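Side-chain contacts in glutathione S-transferase (Cupriavidus metallidurans, PDB 4MK3), which probably catalyses the conjugation of glutathione to electrophilic substrates and is seen here with the sulfinic acid form of glutathione bound: residues K152-L157 and R199-N204; R130-Q135 and S139-S144. One frame throughout, in Å; residues are numbered along the deposited sequence.

In the fold
Both interactions fasten helix 143-164 of the all-helical C-terminal domain, interaction 2 at its start and interaction 1 about midway along it. Their centres lie 23 Å apart and they do not touch. Interaction 1 joins residues far apart in sequence, setting the junction of helices 198-201 and 203-212 against the helix; it is buried around Leu157 and becomes surface at its charged pair. Interaction 2 is local, closing the connection from helix 106-134, with a buried carboxylate and an arginine lying along the helix end. Side-chain charges pair directly in interaction 1, whereas interaction 2 relies on a side-chain-to-backbone bond. Both also reach the second subunit.

Interaction 1. Residues K152-L157 and R199-N204; sequences KIDAAL and RDRHPN. With GSF (L-gamma-glutamyl-3-sulfino-L-alanylglycine), chain E.
Leu157 and His202 form the closely packed part of this contact. CB of Leu157 lies 3.9 Å from NE2 of His202, and the imidazole is sandwiched: CB of Arg201 sits 3.5 Å above one face, over its centre, while the carbonyl O of Leu157 lies over the opposite face, nearer the rim.

The outer side is polar and more open. With chi2 173° and chi3 -166° the Arg201 chain is extended, carrying the guanidinium across to Asp154 at about a right angle. NH1 of Arg201 forms a salt bridge with OD1 of Asp154 at 2.8 Å; NH2 adds a weak bond to the same oxygen. The carboxylate lies at the guanidinium edge, but OD1 is met from above its own plane, the two planes being 76° apart. A water in the plane of the His202 ring joins NE2 of His202, NH1 of Arg201 and the backbone O of Asp154, tying the salt bridge to the imidazole.

On another side of the helix, NZ of Lys152 donates a 2.7 Å hydrogen bond to carboxylate O31 of a glutathione sulfinic acid held largely by the second subunit. Leu157 also packs on Leu122 of helix 106-134 and on Leu186 and Leu189 of helix 177-192, so the contact brings the junction of helices 198-201 and 203-212 against the edge of the C-terminal helical bundle.

Interaction 2. Residues R130-Q135 and S139-S144; sequences RLEVTQ and SERSES
The hydrogen bond between Glu132 and the backbone of Ser142 joins the end of helix 106-134 to the start of helix 143-164. Ser142 N donates to OE2 of Glu132 at 2.8 Å, on the anti side of the carboxylate and 23° out of its plane. A bend at chi2 (79°) turns the carboxylate toward this N-H. Ser142 is itself the N-cap of helix 143-164, its OG bonded to Trp145 N.

The rest of the contact is made by Arg141, whose side chain runs antiparallel alongside that of Glu132. Its CG lies 4.1 Å from CG of Glu132, and one guanidinium face rests over CA of Val133. This places NE of Arg141 3.1 Å from O of Glu132, and NH2 the same distance from O of Val133, while NH2 is hydrogen-bonded to O of Arg136. A leucine in place of Arg141 would probably leave the Arg136 carbonyl without this donor and remove the flat group lying over Val133.

OE1 of Glu132 makes a salt bridge with Arg136 of the second subunit. One buried carboxylate thus serves both the interhelical connection and the dimer, and this pairing is likely to favour its ionised form.

Interaction 1. Residues K152-L157 and R199-N204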
loop_
_atom_site.group_PDB
_atom_site.type_symbol
_atom_site.label_atom_id
_atom_site.label_comp_id
_atom_site.label_asym_id
_atom_site.label_seq_id
_atom_site.Cartn_x
_atom_site.Cartn_y
_atom_site.Cartn_z
ATOM N N LYS A 152 9.822 12.413 -5.222
ATOM C CA LYS A 152 8.503 11.810 -5.298
ATOM C C LYS A 152 7.535 12.687 -4.529
ATOM O O LYS A 152 6.386 12.838 -4.926
ATOM C CB LYS A 152 8.484 10.418 -4.673
ATOM C CG LYS A 152 9.319 9.375 -5.429
ATOM C CD LYS A 152 9.181 7.999 -4.754
ATOM C CE LYS A 152 10.157 6.963 -5.301
ATOM N NZ LYS A 152 9.955 6.759 -6.765
ATOM N N ILE A 153 7.975 13.221 -3.391
ATOM C CA ILE A 153 7.089 14.065 -2.592
ATOM C C ILE A 153 6.687 15.293 -3.410
ATOM O O ILE A 153 5.494 15.622 -3.481
ATOM C CB ILE A 153 7.737 14.493 -1.264
ATOM C CG1 ILE A 153 7.997 13.269 -0.380
ATOM C CG2 ILE A 153 6.854 15.506 -0.524
ATOM C CD1 ILE A 153 8.932 13.539 0.831
ATOM N N ASP A 154 7.659 15.943 -4.040
ATOM C CA ASP A 154 7.396 17.134 -4.844
ATOM C C ASP A 154 6.418 16.796 -5.966
ATOM O O ASP A 154 5.490 17.551 -6.233
ATOM C CB ASP A 154 8.668 17.670 -5.443
ATOM C CG ASP A 154 9.565 18.349 -4.424
ATOM O OD1 ASP A 154 9.098 18.675 -3.311
ATOM O OD2 ASP A 154 10.737 18.555 -4.758
ATOM N N ALA A 155 6.650 15.681 -6.641
ATOM C CA ALA A 155 5.794 15.270 -7.749
ATOM C C ALA A 155 4.389 14.935 -7.273
ATOM O O ALA A 155 3.388 15.277 -7.926
ATOM C CB ALA A 155 6.424 14.079 -8.482
ATOM N N ALA A 156 4.299 14.275 -6.127
ATOM C CA ALA A 156 2.987 13.918 -5.590
ATOM C C ALA A 156 2.209 15.174 -5.218
ATOM O O ALA A 156 0.998 15.235 -5.432
ATOM C CB ALA A 156 3.134 13.008 -4.393
ATOM N N LEU A 157 2.887 16.152 -4.623
ATOM C CA LEU A 157 2.247 17.427 -4.293
ATOM C C LEU A 157 1.711 18.110 -5.531
ATOM O O LEU A 157 0.593 18.604 -5.520
ATOM C CB LEU A 157 3.182 18.354 -3.533
ATOM C CG LEU A 157 3.520 17.905 -2.115
ATOM C CD1 LEU A 157 4.763 18.627 -1.652
ATOM C CD2 LEU A 157 2.326 18.169 -1.200
ATOM N N ARG A 199 3.113 24.894 0.911
ATOM C CA ARG A 199 2.109 25.950 1.113
ATOM C C ARG A 199 2.368 27.181 0.256
ATOM O O ARG A 199 1.443 27.892 -0.124
ATOM C CB ARG A 199 2.077 26.348 2.590
ATOM C CG ARG A 199 1.484 25.256 3.466
ATOM C CD ARG A 199 1.616 25.591 4.942
ATOM N NE ARG A 199 0.838 24.625 5.696
ATOM C CZ ARG A 199 -0.470 24.739 5.912
ATOM N NH1 ARG A 199 -1.135 23.784 6.571
ATOM N NH2 ARG A 199 -1.117 25.821 5.486
ATOM N N ASP A 200 3.627 27.433 -0.018
ATOM C CA ASP A 200 3.972 28.511 -0.916
ATOM C C ASP A 200 3.601 28.139 -2.355
ATOM O O ASP A 200 3.051 28.982 -3.070
ATOM C CB ASP A 200 5.445 28.849 -0.748
ATOM C CG ASP A 200 5.748 29.413 0.632
ATOM O OD1 ASP A 200 4.931 30.214 1.132
ATOM O OD2 ASP A 200 6.788 29.054 1.215
ATOM N N ARG A 201 3.828 26.874 -2.735
ATOM C CA ARG A 201 3.717 26.377 -4.116
ATOM C C ARG A 201 2.295 26.174 -4.609
ATOM O O ARG A 201 2.042 26.321 -5.801
ATOM C CB ARG A 201 4.390 24.998 -4.268
ATOM C CG ARG A 201 5.850 24.914 -3.879
ATOM C CD ARG A 201 6.289 23.446 -3.925
ATOM N NE ARG A 201 7.571 23.223 -3.262
ATOM C CZ ARG A 201 8.093 22.018 -3.041
ATOM N NH1 ARG A 201 7.455 20.926 -3.444
ATOM N NH2 ARG A 201 9.254 21.901 -2.409
ATOM N N HIS A 202 1.395 25.777 -3.716
ATOM C CA HIS A 202 0.087 25.258 -4.117
ATOM C C HIS A 202 -1.051 25.876 -3.318
ATOM O O HIS A 202 -1.531 25.287 -2.355
ATOM C CB HIS A 202 0.052 23.736 -3.973
ATOM C CG HIS A 202 1.183 23.028 -4.654
ATOM N ND1 HIS A 202 1.371 23.059 -6.020
ATOM C CD2 HIS A 202 2.164 22.236 -4.155
ATOM C CE1 HIS A 202 2.432 22.332 -6.330
ATOM N NE2 HIS A 202 2.938 21.834 -5.217
ATOM N N PRO A 203 -1.514 27.061 -3.743
ATOM C CA PRO A 203 -2.582 27.746 -3.014
ATOM C C PRO A 203 -3.838 26.914 -2.869
ATOM O O PRO A 203 -4.500 27.009 -1.831
ATOM C CB PRO A 203 -2.858 28.972 -3.878
ATOM C CG PRO A 203 -1.571 29.270 -4.517
ATOM C CD PRO A 203 -0.934 27.928 -4.783
ATOM N N ASN A 204 -4.175 26.089 -3.855
ATOM C CA ASN A 204 -5.404 25.322 -3.686
ATOM C C ASN A 204 -5.311 24.284 -2.566
ATOM O O ASN A 204 -6.301 24.017 -1.893
ATOM C CB ASN A 204 -5.925 24.723 -5.000
ATOM C CG ASN A 204 -5.031 23.690 -5.587
ATOM O OD1 ASN A 204 -3.831 23.581 -5.266
ATOM N ND2 ASN A 204 -5.596 22.911 -6.499
HETATM C CB1 GSF E . 4.492 -0.525 -5.034
HETATM C CG1 GSF E . 5.041 -0.661 -6.448
HETATM C CD1 GSF E . 6.551 -0.572 -6.495
HETATM O OE1 GSF E . 7.237 -0.247 -5.546
HETATM C C1 GSF E . 2.153 -1.089 -5.645
HETATM O O11 GSF E . 2.009 -1.127 -6.893
HETATM O O12 GSF E . 1.552 -1.935 -4.930
HETATM N N1 GSF E . 2.621 0.235 -3.658
HETATM C CA1 GSF E . 3.044 -0.044 -5.028
HETATM N N2 GSF E . 7.144 -0.911 -7.702
HETATM C CA2 GSF E . 8.554 -0.810 -7.872
HETATM C CB2 GSF E . 9.003 -1.721 -8.966
HETATM S SG2 GSF E . 9.079 -3.415 -8.504
HETATM O O1S GSF E . 10.028 -4.051 -9.434
HETATM O O2S GSF E . 7.709 -3.999 -8.591
HETATM C C2 GSF E . 8.927 0.555 -8.410
HETATM O O2 GSF E . 8.321 1.038 -9.363
HETATM N N3 GSF E . 9.983 1.221 -7.798
HETATM C CA3 GSF E . 10.410 2.491 -8.312
HETATM C C3 GSF E . 10.686 3.507 -7.197
HETATM O O31 GSF E . 11.279 4.584 -7.507
HETATM O O32 GSF E . 10.342 3.290 -6.017
HETATM O O HOH W 1 5.386 20.406 -5.446
#

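Interaction 2. Residues R130-Q135 and S139-S144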
loop_
_atom_site.group_PDB
_atom_site.type_symbol
_atom_site.label_atom_id
_atom_site.label_comp_id
_atom_site.label_asym_id
_atom_site.label_seq_id
_atom_site.Cartn_x
_atom_site.Cartn_y
_atom_site.Cartn_z
ATOM N N ARG A 130 12.683 10.309 6.285
ATOM C CA ARG A 130 12.900 10.477 7.717
ATOM C C ARG A 130 13.722 9.319 8.314
ATOM O O ARG A 130 14.631 9.523 9.124
ATOM C CB ARG A 130 11.560 10.611 8.441
ATOM C CG ARG A 130 11.711 10.689 9.955
ATOM C CD ARG A 130 10.441 11.179 10.612
ATOM N NE ARG A 130 10.496 11.041 12.065
ATOM C CZ ARG A 130 11.089 11.900 12.883
ATOM N NH1 ARG A 130 11.697 12.977 12.401
ATOM N NH2 ARG A 130 11.080 11.676 14.189
ATOM N N LEU A 131 13.387 8.094 7.915
ATOM C CA LEU A 131 14.068 6.920 8.449
ATOM C C LEU A 131 15.540 6.864 8.046
ATOM O O LEU A 131 16.349 6.260 8.735
ATOM C CB LEU A 131 13.339 5.635 8.038
ATOM C CG LEU A 131 11.937 5.469 8.633
ATOM C CD1 LEU A 131 11.218 4.299 7.971
ATOM C CD2 LEU A 131 11.994 5.285 10.126
ATOM N N GLU A 132 15.901 7.510 6.939
ATOM C CA GLU A 132 17.296 7.540 6.532
ATOM C C GLU A 132 18.148 8.166 7.634
ATOM O O GLU A 132 19.299 7.796 7.826
ATOM C CB GLU A 132 17.458 8.325 5.235
ATOM C CG GLU A 132 18.847 8.172 4.625
ATOM C CD GLU A 132 19.053 6.869 3.866
ATOM O OE1 GLU A 132 18.084 6.098 3.653
ATOM O OE2 GLU A 132 20.206 6.622 3.469
ATOM N N VAL A 133 17.556 9.108 8.361
ATOM C CA VAL A 133 18.225 9.787 9.457
ATOM C C VAL A 133 18.058 9.033 10.776
ATOM O O VAL A 133 19.024 8.803 11.497
ATOM C CB VAL A 133 17.685 11.221 9.592
ATOM C CG1 VAL A 133 18.230 11.905 10.837
ATOM C CG2 VAL A 133 18.031 12.020 8.333
ATOM N N THR A 134 16.829 8.636 11.092
ATOM C CA THR A 134 16.571 8.070 12.416
ATOM C C THR A 134 17.064 6.630 12.593
ATOM O O THR A 134 17.342 6.206 13.717
ATOM C CB THR A 134 15.079 8.148 12.780
ATOM O OG1 THR A 134 14.323 7.262 11.942
ATOM C CG2 THR A 134 14.563 9.579 12.626
ATOM N N GLN A 135 17.193 5.884 11.497
ATOM C CA GLN A 135 17.551 4.458 11.578
ATOM C C GLN A 135 18.928 4.116 11.022
ATOM O O GLN A 135 19.304 2.941 10.960
ATOM C CB GLN A 135 16.502 3.631 10.828
ATOM C CG GLN A 135 15.088 3.878 11.283
ATOM C CD GLN A 135 14.886 3.605 12.740
ATOM O OE1 GLN A 135 15.324 2.571 13.262
ATOM N NE2 GLN A 135 14.254 4.538 13.432
ATOM N N SER A 139 27.234 7.318 8.354
ATOM C CA SER A 139 28.050 6.507 7.454
ATOM C C SER A 139 27.245 5.435 6.718
ATOM O O SER A 139 27.793 4.694 5.913
ATOM C CB SER A 139 29.198 5.844 8.227
ATOM O OG SER A 139 28.711 4.872 9.139
ATOM N N GLU A 140 25.952 5.345 7.000
ATOM C CA GLU A 140 25.091 4.361 6.349
ATOM C C GLU A 140 24.056 5.038 5.457
ATOM O O GLU A 140 23.097 4.393 5.028
ATOM C CB GLU A 140 24.374 3.511 7.402
ATOM C CG GLU A 140 25.283 2.669 8.276
ATOM C CD GLU A 140 24.526 2.013 9.419
ATOM O OE1 GLU A 140 23.755 2.718 10.100
ATOM O OE2 GLU A 140 24.696 0.792 9.632
ATOM N N ARG A 141 24.235 6.325 5.169
ATOM C CA ARG A 141 23.212 7.089 4.442
ATOM C C ARG A 141 23.541 7.339 2.974
ATOM O O ARG A 141 24.709 7.388 2.588
ATOM C CB ARG A 141 22.931 8.420 5.145
ATOM C CG ARG A 141 22.439 8.248 6.566
ATOM C CD ARG A 141 22.056 9.567 7.217
ATOM N NE ARG A 141 21.852 9.392 8.654
ATOM C CZ ARG A 141 22.038 10.337 9.571
ATOM N NH1 ARG A 141 22.442 11.551 9.220
ATOM N NH2 ARG A 141 21.828 10.062 10.851
ATOM N N SER A 142 22.487 7.498 2.169
ATOM C CA SER A 142 22.607 7.764 0.740
ATOM C C SER A 142 21.942 9.081 0.356
ATOM O O SER A 142 20.740 9.275 0.569
ATOM C CB SER A 142 21.992 6.635 -0.086
ATOM O OG SER A 142 21.812 7.051 -1.431
ATOM N N GLU A 143 22.729 9.986 -0.219
ATOM C CA GLU A 143 22.199 11.259 -0.675
ATOM C C GLU A 143 21.253 11.049 -1.842
ATOM O O GLU A 143 20.203 11.669 -1.902
ATOM C CB GLU A 143 23.333 12.185 -1.107
ATOM C CG GLU A 143 23.368 13.507 -0.374
ATOM C CD GLU A 143 24.555 14.357 -0.789
ATOM O OE1 GLU A 143 24.633 14.730 -1.984
ATOM O OE2 GLU A 143 25.413 14.639 0.075
ATOM N N SER A 144 21.631 10.173 -2.771
ATOM C CA SER A 144 20.815 9.926 -3.952
ATOM C C SER A 144 19.462 9.291 -3.601
ATOM O O SER A 144 18.447 9.602 -4.216
ATOM C CB SER A 144 21.575 9.062 -4.966
ATOM O OG SER A 144 21.926 7.799 -4.427
#